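Side-chain contacts in Alpha/beta hydrolase (Streptomyces albidoflavus, PDB 6KSU), which probably acts as a penicillin-binding-protein-like cyclase that closes non-ribosomal peptides into macrolactams, with heterochiral coupling at the ring junction: residues 145-148 against 153-156; 266-271 against 334-339; 274-279 against 284-289. One frame throughout, in Å; residues are numbered along the deposited sequence.

How the interactions relate
Interactions 2 and 3 are neighbours, their centres about 12 Å apart, and 274-279 with 284-289 is nested in the loop that interaction 2 closes. They are joined directly by a probable hydrogen bond of 2.8 Å from Arg275 NH1 to Pro270 O. Helix 85-98 borders both. The residues Ser83 and Lys86, at the start of that helix, together with Tyr174 fit the SxxK pattern of penicillin-binding proteins and are probably the active site. Interaction 1 stands apart, its centre about 31 Å from that of interaction 2 and 35 Å from that of interaction 3, and its helix packs on helix 176-189, just after Tyr174 in the chain.

Interaction 1: residues 145-148 against 153-156; sequences DEMR and RRFA
Glu146 meets Arg154 through its backbone: its carbonyl O lies 3.8 Å from Arg154 NH1, where some electrostatic attraction is likely, though no hydrogen bond forms. At Met147 an aliphatic chain meets the guanidinium. Its side chain runs fully extended, CG anti to the backbone N (chi1 175°), and crosses that of Arg154 at about a right angle, with Met147 CG 4.1 Å from Arg154 NH2. Further along the thioether, Met147 SD comes to 4.8 Å from Phe155 CB, a loose approach. Arg148 offers its backbone N, 3.5 Å from Arg154 NH1 and placed obliquely to the guanidinium; both are donors, so nothing bonds there. The Arg148 side chain then leads away, leaving the two like-charged NH1 atoms of Arg148 and Arg154 6.2 Å apart. Arg154 reaches the loop by bending at chi3 (-81°), which lays its guanidinium beside the 146-148 backbone. With no hydrogen bond across the contact, the loop and the first turn of helix 153-160 meet by packing round the guanidinium. Met147 rests also on Leu249 from another loop, while Phe155 packs on Thr177 and Cys180 of helix 176-189, which Arg153 also reaches by a salt bridge to Glu187.

Interaction 2: residues 266-271 against 334-339; sequences TAARPH and CNLRIH
This is helix-on-sheet packing in the penicillin-binding-protein-like fold: the end of helix 261-268 and the 3-10 turn after it lie against strand 332-339 of the central antiparallel sheet. Ala268 and Ile338 make the closest approach, Ala268 CB sitting 3.6 Å from Ile338 CD1 and 3.7 Å from Ile338 CG1. Ile338 holds CG1 anti to its carbonyl carbon (chi1 -56°), and that longer branch is the one laid against the alanine methyl. The other branch, CG2, serves His271, whose CB is 4.2 Å away from it. Two residues back along the strand, on the same side, Leu336 CD1 reaches Ala268 CB more loosely at 4.4 Å. All four residues are buried, and every touch between them is apolar. A backbone bond of 2.9 Å from His271 N to Ala268 O spans the turn, and both CB atoms point to the strand. The imidazole itself is directed elsewhere: NE2 is hydrogen-bonded to Glu91 of helix 85-98, and the ring meets that of Phe87. Arg337 starts out from the other face of the sheet, toward Trp359 of helix 355-365. Its NH1 makes a salt bridge with Asp326 and also curls back to Leu336 O, a 2.8 Å bond (N-H...O 162°) entering from above the carbonyl plane.

Interaction 3: residues 274-279 against 284-289; sequences DRKTFA and LPEDAV
Leu284 O is gripped by both terminal nitrogens of Arg275. The NH1 bond is short, 2.7 Å from Arg275 NH1 to Leu284 O with an angle of 155° at the hydrogen; it lies near the guanidinium plane and almost in line with the C=O. The second, from Arg275 NH2 to the same Leu284 O at 3.1 Å, is bent and weak. As NH1 also donates to Pro270 O, the guanidinium is pinned between two carbonyls. Chi1 of 68° sets Arg275 CG between its backbone N and carbonyl carbon, and a bend at chi3 swings the guanidinium so that its NH1/NH2 edge meets Leu284 O. Over one face sits Glu286 N, 3.5 Å from Arg275 NH2, two donors in contact without a bond. The Glu286 side chain crosses that of Arg275 at a slant, its carboxylate plane 36° from the guanidinium, with Glu286 OE2 4.0 Å from Arg275 CD. Any attraction is probably of charge alone: Glu286 OE1 is 4.3 Å from Arg275 NE and well out of the guanidinium plane, and NE, buried here, has no partner in the model. Val289 CG2 closes in at 3.7 Å from Arg275 NH1. Pro285 occupies the N-cap position of helix 286-293, and the bonds to Leu284 O, just ahead of it, tie the 3-10 turn 275-277 to that helix's start, which leans on helix 85-98 through Leu284 on Glu91 and Ala288 on Met94 and Cys98.

Interaction 1: residues 145-148 against 153-156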
ATOM      1  N   ASP A 145      -0.812 -15.057 -14.274  1.00 53.82           N
ATOM      2  CA  ASP A 145      -2.169 -15.110 -14.798  1.00 54.70           C
ATOM      3  C   ASP A 145      -2.629 -16.535 -15.041  1.00 54.91           C
ATOM      4  O   ASP A 145      -3.772 -16.755 -15.459  1.00 57.37           O
ATOM      5  CB  ASP A 145      -2.253 -14.283 -16.078  1.00 60.15           C
ATOM      6  CG  ASP A 145      -2.006 -12.810 -15.824  1.00 61.38           C
ATOM      7  OD1 ASP A 145      -2.443 -12.316 -14.759  1.00 59.32           O
ATOM      8  OD2 ASP A 145      -1.377 -12.151 -16.678  1.00 67.17           O
ATOM      9  N   GLU A 146      -1.762 -17.496 -14.752  1.00 53.44           N
ATOM     10  CA  GLU A 146      -2.040 -18.914 -14.860  1.00 49.41           C
ATOM     11  C   GLU A 146      -2.760 -19.477 -13.625  1.00 52.15           C
ATOM     12  O   GLU A 146      -3.156 -20.649 -13.644  1.00 51.96           O
ATOM     13  CB  GLU A 146      -0.702 -19.624 -15.142  1.00 54.01           C
ATOM     14  CG  GLU A 146      -0.219 -19.514 -16.632  1.00 51.08           C
ATOM     15  CD  GLU A 146       1.019 -18.613 -16.892  1.00 65.05           C
ATOM     16  OE1 GLU A 146       1.899 -18.478 -16.016  1.00 67.14           O
ATOM     17  OE2 GLU A 146       1.133 -18.051 -18.010  1.00 65.06           O
ATOM     18  N   MET A 147      -2.988 -18.667 -12.580  1.00 48.82           N
ATOM     19  CA  MET A 147      -3.681 -19.114 -11.370  1.00 43.96           C
ATOM     20  C   MET A 147      -5.188 -19.122 -11.569  1.00 47.36           C
ATOM     21  O   MET A 147      -5.765 -18.133 -12.034  1.00 44.74           O
ATOM     22  CB  MET A 147      -3.351 -18.206 -10.181  1.00 39.09           C
ATOM     23  CG  MET A 147      -4.134 -18.529  -8.891  1.00 40.09           C
ATOM     24  SD  MET A 147      -3.540 -17.639  -7.419  1.00 34.72           S
ATOM     25  CE  MET A 147      -4.834 -17.998  -6.219  1.00 30.71           C
ATOM     26  N   ARG A 148      -5.834 -20.194 -11.150  1.00 48.10           N
ATOM     27  CA  ARG A 148      -7.277 -20.221 -11.365  1.00 51.95           C
ATOM     28  C   ARG A 148      -8.088 -20.526 -10.114  1.00 49.87           C
ATOM     29  O   ARG A 148      -9.162 -19.952  -9.941  1.00 53.91           O
ATOM     30  CB  ARG A 148      -7.621 -21.233 -12.458  1.00 56.02           C
ATOM     31  CG  ARG A 148      -8.009 -20.574 -13.771  1.00 62.91           C
ATOM     32  CD  ARG A 148      -7.903 -21.537 -14.935  1.00 62.50           C
ATOM     33  NE  ARG A 148      -7.820 -20.829 -16.209  1.00 70.21           N
ATOM     34  CZ  ARG A 148      -6.691 -20.626 -16.878  1.00 72.27           C
ATOM     35  NH1 ARG A 148      -5.539 -21.079 -16.395  1.00 69.29           N
ATOM     36  NH2 ARG A 148      -6.714 -19.969 -18.032  1.00 76.18           N
ATOM     37  N   ARG A 153      -0.596 -22.283  -4.049  1.00 36.73           N
ATOM     38  CA  ARG A 153       0.543 -23.208  -3.982  1.00 40.97           C
ATOM     39  C   ARG A 153       1.382 -23.171  -5.256  1.00 40.08           C
ATOM     40  O   ARG A 153       2.600 -22.963  -5.196  1.00 44.72           O
ATOM     41  CB  ARG A 153       0.064 -24.633  -3.697  1.00 42.73           C
ATOM     42  CG  ARG A 153       0.325 -25.075  -2.269  1.00 49.69           C
ATOM     43  CD  ARG A 153      -0.155 -26.493  -1.999  1.00 58.23           C
ATOM     44  NE  ARG A 153      -1.524 -26.535  -1.478  1.00 65.65           N
ATOM     45  CZ  ARG A 153      -1.870 -26.214  -0.231  1.00 65.21           C
ATOM     46  NH1 ARG A 153      -0.947 -25.809   0.637  1.00 64.02           N
ATOM     47  NH2 ARG A 153      -3.145 -26.284   0.149  1.00 55.23           N
ATOM     48  N   ARG A 154       0.757 -23.379  -6.421  1.00 37.62           N
ATOM     49  CA  ARG A 154       1.497 -23.282  -7.676  1.00 41.04           C
ATOM     50  C   ARG A 154       2.197 -21.933  -7.801  1.00 41.25           C
ATOM     51  O   ARG A 154       3.282 -21.842  -8.387  1.00 40.38           O
ATOM     52  CB  ARG A 154       0.566 -23.480  -8.870  1.00 42.90           C
ATOM     53  CG  ARG A 154      -0.290 -24.740  -8.893  1.00 54.16           C
ATOM     54  CD  ARG A 154      -1.628 -24.501  -9.678  1.00 62.28           C
ATOM     55  NE  ARG A 154      -2.699 -23.835  -8.910  1.00 58.27           N
ATOM     56  CZ  ARG A 154      -3.743 -23.184  -9.444  1.00 61.03           C
ATOM     57  NH1 ARG A 154      -3.877 -23.077 -10.761  1.00 60.11           N
ATOM     58  NH2 ARG A 154      -4.665 -22.624  -8.659  1.00 54.87           N
ATOM     59  N   PHE A 155       1.590 -20.872  -7.261  1.00 42.24           N
ATOM     60  CA  PHE A 155       2.161 -19.535  -7.391  1.00 38.56           C
ATOM     61  C   PHE A 155       3.451 -19.432  -6.605  1.00 36.31           C
ATOM     62  O   PHE A 155       4.406 -18.782  -7.048  1.00 34.20           O
ATOM     63  CB  PHE A 155       1.156 -18.489  -6.910  1.00 35.25           C
ATOM     64  CG  PHE A 155       1.720 -17.095  -6.806  1.00 32.63           C
ATOM     65  CD1 PHE A 155       1.603 -16.205  -7.865  1.00 35.28           C
ATOM     66  CD2 PHE A 155       2.331 -16.662  -5.638  1.00 32.25           C
ATOM     67  CE1 PHE A 155       2.106 -14.908  -7.778  1.00 33.07           C
ATOM     68  CE2 PHE A 155       2.840 -15.381  -5.545  1.00 33.19           C
ATOM     69  CZ  PHE A 155       2.728 -14.497  -6.621  1.00 30.61           C
ATOM     70  N   ALA A 156       3.469 -20.032  -5.418  1.00 36.43           N
ATOM     71  CA  ALA A 156       4.675 -20.097  -4.604  1.00 40.37           C
ATOM     72  C   ALA A 156       5.855 -20.630  -5.403  1.00 40.43           C
ATOM     73  O   ALA A 156       6.950 -20.058  -5.373  1.00 42.26           O
ATOM     74  CB  ALA A 156       4.414 -20.986  -3.395  1.00 41.04           C
TER

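Interaction 2: residues 266-271 against 334-339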
ATOM      1  N   THR A 266     -12.599  -0.014  11.604  1.00 18.78           N
ATOM      2  CA  THR A 266     -12.858  -1.078  12.566  1.00 19.81           C
ATOM      3  C   THR A 266     -11.622  -1.951  12.746  1.00 22.58           C
ATOM      4  O   THR A 266     -11.209  -2.233  13.873  1.00 21.62           O
ATOM      5  CB  THR A 266     -14.056  -1.899  12.102  1.00 21.47           C
ATOM      6  OG1 THR A 266     -15.220  -1.043  12.025  1.00 23.44           O
ATOM      7  CG2 THR A 266     -14.306  -3.085  13.037  1.00 20.12           C
ATOM      8  N   ALA A 267     -10.986  -2.353  11.634  1.00 20.58           N
ATOM      9  CA  ALA A 267      -9.767  -3.158  11.710  1.00 22.85           C
ATOM     10  C   ALA A 267      -8.624  -2.413  12.395  1.00 18.97           C
ATOM     11  O   ALA A 267      -7.712  -3.039  12.935  1.00 22.27           O
ATOM     12  CB  ALA A 267      -9.341  -3.605  10.310  1.00 21.94           C
ATOM     13  N   ALA A 268      -8.655  -1.084  12.387  1.00 17.92           N
ATOM     14  CA  ALA A 268      -7.673  -0.286  13.107  1.00 18.44           C
ATOM     15  C   ALA A 268      -7.951  -0.210  14.603  1.00 26.47           C
ATOM     16  O   ALA A 268      -7.045   0.154  15.366  1.00 23.17           O
ATOM     17  CB  ALA A 268      -7.623   1.132  12.520  1.00 19.16           C
ATOM     18  N   ARG A 269      -9.175  -0.552  15.043  1.00 22.20           N
ATOM     19  CA  ARG A 269      -9.529  -0.374  16.450  1.00 22.26           C
ATOM     20  C   ARG A 269      -8.560  -1.057  17.408  1.00 24.33           C
ATOM     21  O   ARG A 269      -8.142  -0.401  18.374  1.00 24.91           O
ATOM     22  CB  ARG A 269     -10.979  -0.827  16.684  1.00 27.14           C
ATOM     23  CG  ARG A 269     -12.021   0.028  15.934  1.00 21.99           C
ATOM     24  CD  ARG A 269     -12.239   1.372  16.602  1.00 23.15           C
ATOM     25  NE  ARG A 269     -12.381   1.252  18.052  1.00 28.01           N
ATOM     26  CZ  ARG A 269     -13.539   1.064  18.676  1.00 29.58           C
ATOM     27  NH1 ARG A 269     -14.661   0.985  17.971  1.00 26.22           N
ATOM     28  NH2 ARG A 269     -13.571   0.970  20.004  1.00 28.78           N
ATOM     29  N   PRO A 270      -8.159  -2.326  17.225  1.00 23.41           N
ATOM     30  CA  PRO A 270      -7.187  -2.927  18.165  1.00 28.31           C
ATOM     31  C   PRO A 270      -5.830  -2.235  18.206  1.00 25.90           C
ATOM     32  O   PRO A 270      -5.024  -2.565  19.085  1.00 27.81           O
ATOM     33  CB  PRO A 270      -7.040  -4.380  17.669  1.00 18.64           C
ATOM     34  CG  PRO A 270      -8.225  -4.620  16.823  1.00 23.37           C
ATOM     35  CD  PRO A 270      -8.586  -3.304  16.206  1.00 22.48           C
ATOM     36  N   HIS A 271      -5.534  -1.315  17.289  1.00 24.52           N
ATOM     37  CA  HIS A 271      -4.235  -0.666  17.277  1.00 25.76           C
ATOM     38  C   HIS A 271      -4.167   0.549  18.177  1.00 23.53           C
ATOM     39  O   HIS A 271      -3.086   1.087  18.374  1.00 21.65           O
ATOM     40  CB  HIS A 271      -3.844  -0.252  15.853  1.00 19.87           C
ATOM     41  CG  HIS A 271      -3.652  -1.416  14.939  1.00 16.83           C
ATOM     42  ND1 HIS A 271      -2.411  -1.920  14.625  1.00 19.50           N
ATOM     43  CD2 HIS A 271      -4.549  -2.195  14.295  1.00 17.85           C
ATOM     44  CE1 HIS A 271      -2.550  -2.968  13.836  1.00 22.37           C
ATOM     45  NE2 HIS A 271      -3.840  -3.153  13.614  1.00 18.08           N
ATOM     46  N   CYS A 334      -7.878   4.454  -1.920  1.00 21.57           N
ATOM     47  CA  CYS A 334      -8.196   4.083  -0.549  1.00 22.91           C
ATOM     48  C   CYS A 334      -7.027   4.446   0.358  1.00 18.09           C
ATOM     49  O   CYS A 334      -5.894   4.081   0.067  1.00 17.43           O
ATOM     50  CB  CYS A 334      -8.496   2.589  -0.503  1.00 20.53           C
ATOM     51  SG  CYS A 334      -8.638   1.937   1.104  1.00 24.18           S
ATOM     52  N   ASN A 335      -7.301   5.147   1.460  1.00 20.12           N
ATOM     53  CA  ASN A 335      -6.265   5.581   2.389  1.00 21.10           C
ATOM     54  C   ASN A 335      -6.714   5.321   3.815  1.00 22.46           C
ATOM     55  O   ASN A 335      -7.846   5.634   4.168  1.00 20.80           O
ATOM     56  CB  ASN A 335      -5.933   7.079   2.277  1.00 24.52           C
ATOM     57  CG  ASN A 335      -5.536   7.489   0.882  1.00 26.86           C
ATOM     58  OD1 ASN A 335      -6.390   7.834   0.053  1.00 25.05           O
ATOM     59  ND2 ASN A 335      -4.230   7.447   0.608  1.00 19.85           N
ATOM     60  N   LEU A 336      -5.800   4.782   4.629  1.00 20.19           N
ATOM     61  CA  LEU A 336      -6.019   4.494   6.037  1.00 23.25           C
ATOM     62  C   LEU A 336      -4.928   5.161   6.862  1.00 23.18           C
ATOM     63  O   LEU A 336      -3.752   5.159   6.472  1.00 22.17           O
ATOM     64  CB  LEU A 336      -6.019   2.977   6.309  1.00 22.45           C
ATOM     65  CG  LEU A 336      -5.930   2.562   7.780  1.00 22.25           C
ATOM     66  CD1 LEU A 336      -7.159   3.028   8.556  1.00 22.00           C
ATOM     67  CD2 LEU A 336      -5.795   1.071   7.873  1.00 19.65           C
ATOM     68  N   ARG A 337      -5.312   5.719   8.013  1.00 20.12           N
ATOM     69  CA  ARG A 337      -4.355   6.411   8.871  1.00 23.04           C
ATOM     70  C   ARG A 337      -4.732   6.200  10.322  1.00 24.83           C
ATOM     71  O   ARG A 337      -5.898   6.382  10.693  1.00 20.97           O
ATOM     72  CB  ARG A 337      -4.297   7.916   8.569  1.00 19.79           C
ATOM     73  CG  ARG A 337      -3.742   8.252   7.210  1.00 23.28           C
ATOM     74  CD  ARG A 337      -2.236   7.934   7.099  1.00 20.47           C
ATOM     75  NE  ARG A 337      -1.668   8.443   5.855  1.00 20.51           N
ATOM     76  CZ  ARG A 337      -1.761   7.826   4.676  1.00 24.67           C
ATOM     77  NH1 ARG A 337      -2.379   6.652   4.584  1.00 22.18           N
ATOM     78  NH2 ARG A 337      -1.208   8.359   3.588  1.00 24.33           N
ATOM     79  N   ILE A 338      -3.736   5.859  11.142  1.00 22.30           N
ATOM     80  CA  ILE A 338      -3.935   5.491  12.543  1.00 22.14           C
ATOM     81  C   ILE A 338      -2.950   6.272  13.399  1.00 25.11           C
ATOM     82  O   ILE A 338      -1.753   6.310  13.093  1.00 24.89           O
ATOM     83  CB  ILE A 338      -3.709   3.988  12.764  1.00 19.84           C
ATOM     84  CG1 ILE A 338      -4.597   3.144  11.850  1.00 17.17           C
ATOM     85  CG2 ILE A 338      -3.869   3.643  14.207  1.00 19.39           C
ATOM     86  CD1 ILE A 338      -4.169   1.715  11.771  1.00 20.20           C
ATOM     87  N   HIS A 339      -3.431   6.869  14.479  1.00 28.77           N
ATOM     88  CA  HIS A 339      -2.544   7.465  15.476  1.00 26.64           C
ATOM     89  C   HIS A 339      -2.814   6.758  16.788  1.00 25.99           C
ATOM     90  O   HIS A 339      -3.731   7.154  17.526  1.00 28.45           O
ATOM     91  CB  HIS A 339      -2.756   8.966  15.633  1.00 28.55           C
ATOM     92  CG  HIS A 339      -1.683   9.637  16.438  1.00 33.51           C
ATOM     93  ND1 HIS A 339      -1.631   9.569  17.816  1.00 33.61           N
ATOM     94  CD2 HIS A 339      -0.618  10.380  16.060  1.00 30.64           C
ATOM     95  CE1 HIS A 339      -0.594  10.260  18.252  1.00 32.31           C
ATOM     96  NE2 HIS A 339       0.038  10.761  17.205  1.00 32.83           N
TER

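Interaction 3: residues 274-279 against 284-289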
ATOM      1  N   ASP A 274      -6.915   3.188  23.322  1.00 29.98           N
ATOM      2  CA  ASP A 274      -8.162   2.826  23.983  1.00 29.95           C
ATOM      3  C   ASP A 274      -8.705   1.463  23.544  1.00 31.03           C
ATOM      4  O   ASP A 274      -9.914   1.226  23.652  1.00 42.16           O
ATOM      5  CB  ASP A 274      -9.208   3.922  23.740  1.00 32.23           C
ATOM      6  CG  ASP A 274      -9.653   4.000  22.280  1.00 32.68           C
ATOM      7  OD1 ASP A 274      -9.050   3.305  21.427  1.00 32.81           O
ATOM      8  OD2 ASP A 274     -10.609   4.754  21.982  1.00 31.16           O
ATOM      9  N   ARG A 275      -7.846   0.569  23.058  1.00 28.08           N
ATOM     10  CA  ARG A 275      -8.295  -0.698  22.491  1.00 31.44           C
ATOM     11  C   ARG A 275      -9.054  -1.577  23.488  1.00 33.30           C
ATOM     12  O   ARG A 275      -9.754  -2.505  23.066  1.00 24.17           O
ATOM     13  CB  ARG A 275      -7.094  -1.475  21.945  1.00 28.33           C
ATOM     14  CG  ARG A 275      -6.163  -1.944  23.057  1.00 34.71           C
ATOM     15  CD  ARG A 275      -5.030  -2.842  22.582  1.00 31.81           C
ATOM     16  NE  ARG A 275      -5.279  -4.257  22.857  1.00 35.46           N
ATOM     17  CZ  ARG A 275      -5.294  -5.197  21.915  1.00 35.57           C
ATOM     18  NH1 ARG A 275      -5.058  -4.863  20.652  1.00 36.34           N
ATOM     19  NH2 ARG A 275      -5.517  -6.466  22.223  1.00 33.99           N
ATOM     20  N   LYS A 276      -8.916  -1.338  24.797  1.00 35.75           N
ATOM     21  CA  LYS A 276      -9.664  -2.165  25.748  1.00 39.18           C
ATOM     22  C   LYS A 276     -11.164  -1.868  25.710  1.00 41.03           C
ATOM     23  O   LYS A 276     -11.954  -2.681  26.194  1.00 44.02           O
ATOM     24  CB  LYS A 276      -9.123  -1.997  27.176  1.00 40.43           C
ATOM     25  CG  LYS A 276      -7.646  -2.399  27.384  1.00 51.68           C
ATOM     26  CD  LYS A 276      -7.395  -3.907  27.285  1.00 55.02           C
ATOM     27  CE  LYS A 276      -6.159  -4.226  26.434  1.00 52.39           C
ATOM     28  NZ  LYS A 276      -5.941  -5.704  26.294  1.00 49.41           N
ATOM     29  N   THR A 277     -11.577  -0.734  25.132  1.00 42.98           N
ATOM     30  CA  THR A 277     -12.993  -0.454  24.926  1.00 38.75           C
ATOM     31  C   THR A 277     -13.567  -1.166  23.712  1.00 42.47           C
ATOM     32  O   THR A 277     -14.792  -1.197  23.553  1.00 39.98           O
ATOM     33  CB  THR A 277     -13.242   1.044  24.743  1.00 36.60           C
ATOM     34  OG1 THR A 277     -12.821   1.436  23.428  1.00 41.02           O
ATOM     35  CG2 THR A 277     -12.497   1.858  25.793  1.00 39.94           C
ATOM     36  N   PHE A 278     -12.727  -1.712  22.841  1.00 36.29           N
ATOM     37  CA  PHE A 278     -13.199  -2.403  21.649  1.00 32.96           C
ATOM     38  C   PHE A 278     -13.475  -3.860  22.011  1.00 37.37           C
ATOM     39  O   PHE A 278     -12.587  -4.556  22.519  1.00 44.07           O
ATOM     40  CB  PHE A 278     -12.167  -2.286  20.528  1.00 33.47           C
ATOM     41  CG  PHE A 278     -12.620  -2.859  19.226  1.00 30.61           C
ATOM     42  CD1 PHE A 278     -13.695  -2.311  18.555  1.00 32.00           C
ATOM     43  CD2 PHE A 278     -11.974  -3.950  18.675  1.00 29.61           C
ATOM     44  CE1 PHE A 278     -14.116  -2.841  17.343  1.00 32.78           C
ATOM     45  CE2 PHE A 278     -12.394  -4.490  17.474  1.00 35.33           C
ATOM     46  CZ  PHE A 278     -13.471  -3.933  16.806  1.00 27.36           C
ATOM     47  N   ALA A 279     -14.705  -4.322  21.752  1.00 33.41           N
ATOM     48  CA  ALA A 279     -15.100  -5.650  22.218  1.00 37.84           C
ATOM     49  C   ALA A 279     -14.262  -6.752  21.585  1.00 37.97           C
ATOM     50  O   ALA A 279     -14.069  -7.813  22.187  1.00 37.50           O
ATOM     51  CB  ALA A 279     -16.578  -5.894  21.935  1.00 38.00           C
ATOM     52  N   LEU A 284      -6.684  -9.204  17.947  1.00 31.64           N
ATOM     53  CA  LEU A 284      -5.302  -8.856  17.647  1.00 33.36           C
ATOM     54  C   LEU A 284      -4.673  -8.344  18.936  1.00 35.07           C
ATOM     55  O   LEU A 284      -4.876  -7.175  19.318  1.00 27.26           O
ATOM     56  CB  LEU A 284      -5.201  -7.839  16.512  1.00 34.70           C
ATOM     57  CG  LEU A 284      -3.874  -7.990  15.752  1.00 40.97           C
ATOM     58  CD1 LEU A 284      -3.906  -7.308  14.399  1.00 40.53           C
ATOM     59  CD2 LEU A 284      -2.755  -7.414  16.570  1.00 43.22           C
ATOM     60  N   PRO A 285      -3.911  -9.200  19.629  1.00 34.62           N
ATOM     61  CA  PRO A 285      -3.265  -8.821  20.893  1.00 33.98           C
ATOM     62  C   PRO A 285      -2.365  -7.599  20.782  1.00 36.07           C
ATOM     63  O   PRO A 285      -1.893  -7.223  19.709  1.00 35.28           O
ATOM     64  CB  PRO A 285      -2.441 -10.064  21.246  1.00 32.97           C
ATOM     65  CG  PRO A 285      -3.168 -11.195  20.600  1.00 24.60           C
ATOM     66  CD  PRO A 285      -3.755 -10.635  19.331  1.00 33.05           C
ATOM     67  N   GLU A 286      -2.109  -7.001  21.946  1.00 31.28           N
ATOM     68  CA  GLU A 286      -1.310  -5.786  22.019  1.00 38.49           C
ATOM     69  C   GLU A 286       0.101  -5.995  21.470  1.00 36.67           C
ATOM     70  O   GLU A 286       0.667  -5.094  20.837  1.00 28.23           O
ATOM     71  CB  GLU A 286      -1.248  -5.301  23.468  1.00 44.51           C
ATOM     72  CG  GLU A 286      -0.490  -3.992  23.658  1.00 52.88           C
ATOM     73  CD  GLU A 286      -1.335  -2.935  24.346  1.00 65.64           C
ATOM     74  OE1 GLU A 286      -1.960  -3.274  25.377  1.00 68.19           O
ATOM     75  OE2 GLU A 286      -1.373  -1.775  23.870  1.00 65.83           O
ATOM     76  N   ASP A 287       0.693  -7.167  21.702  1.00 30.67           N
ATOM     77  CA  ASP A 287       2.059  -7.364  21.223  1.00 34.75           C
ATOM     78  C   ASP A 287       2.106  -7.382  19.697  1.00 32.34           C
ATOM     79  O   ASP A 287       3.027  -6.828  19.091  1.00 29.08           O
ATOM     80  CB  ASP A 287       2.652  -8.643  21.804  1.00 34.65           C
ATOM     81  CG  ASP A 287       2.909  -8.539  23.301  1.00 52.01           C
ATOM     82  OD1 ASP A 287       2.127  -7.862  24.001  1.00 53.07           O
ATOM     83  OD2 ASP A 287       3.898  -9.127  23.788  1.00 55.67           O
ATOM     84  N   ALA A 288       1.104  -7.987  19.057  1.00 32.63           N
ATOM     85  CA  ALA A 288       1.064  -7.968  17.597  1.00 32.07           C
ATOM     86  C   ALA A 288       0.858  -6.549  17.064  1.00 31.28           C
ATOM     87  O   ALA A 288       1.543  -6.124  16.126  1.00 23.73           O
ATOM     88  CB  ALA A 288      -0.032  -8.908  17.102  1.00 27.30           C
ATOM     89  N   VAL A 289      -0.067  -5.803  17.667  1.00 36.15           N
ATOM     90  CA  VAL A 289      -0.293  -4.406  17.297  1.00 29.57           C
ATOM     91  C   VAL A 289       1.017  -3.625  17.318  1.00 31.50           C
ATOM     92  O   VAL A 289       1.318  -2.844  16.400  1.00 25.07           O
ATOM     93  CB  VAL A 289      -1.334  -3.775  18.243  1.00 28.24           C
ATOM     94  CG1 VAL A 289      -1.222  -2.286  18.236  1.00 27.80           C
ATOM     95  CG2 VAL A 289      -2.711  -4.169  17.830  1.00 35.76           C
TER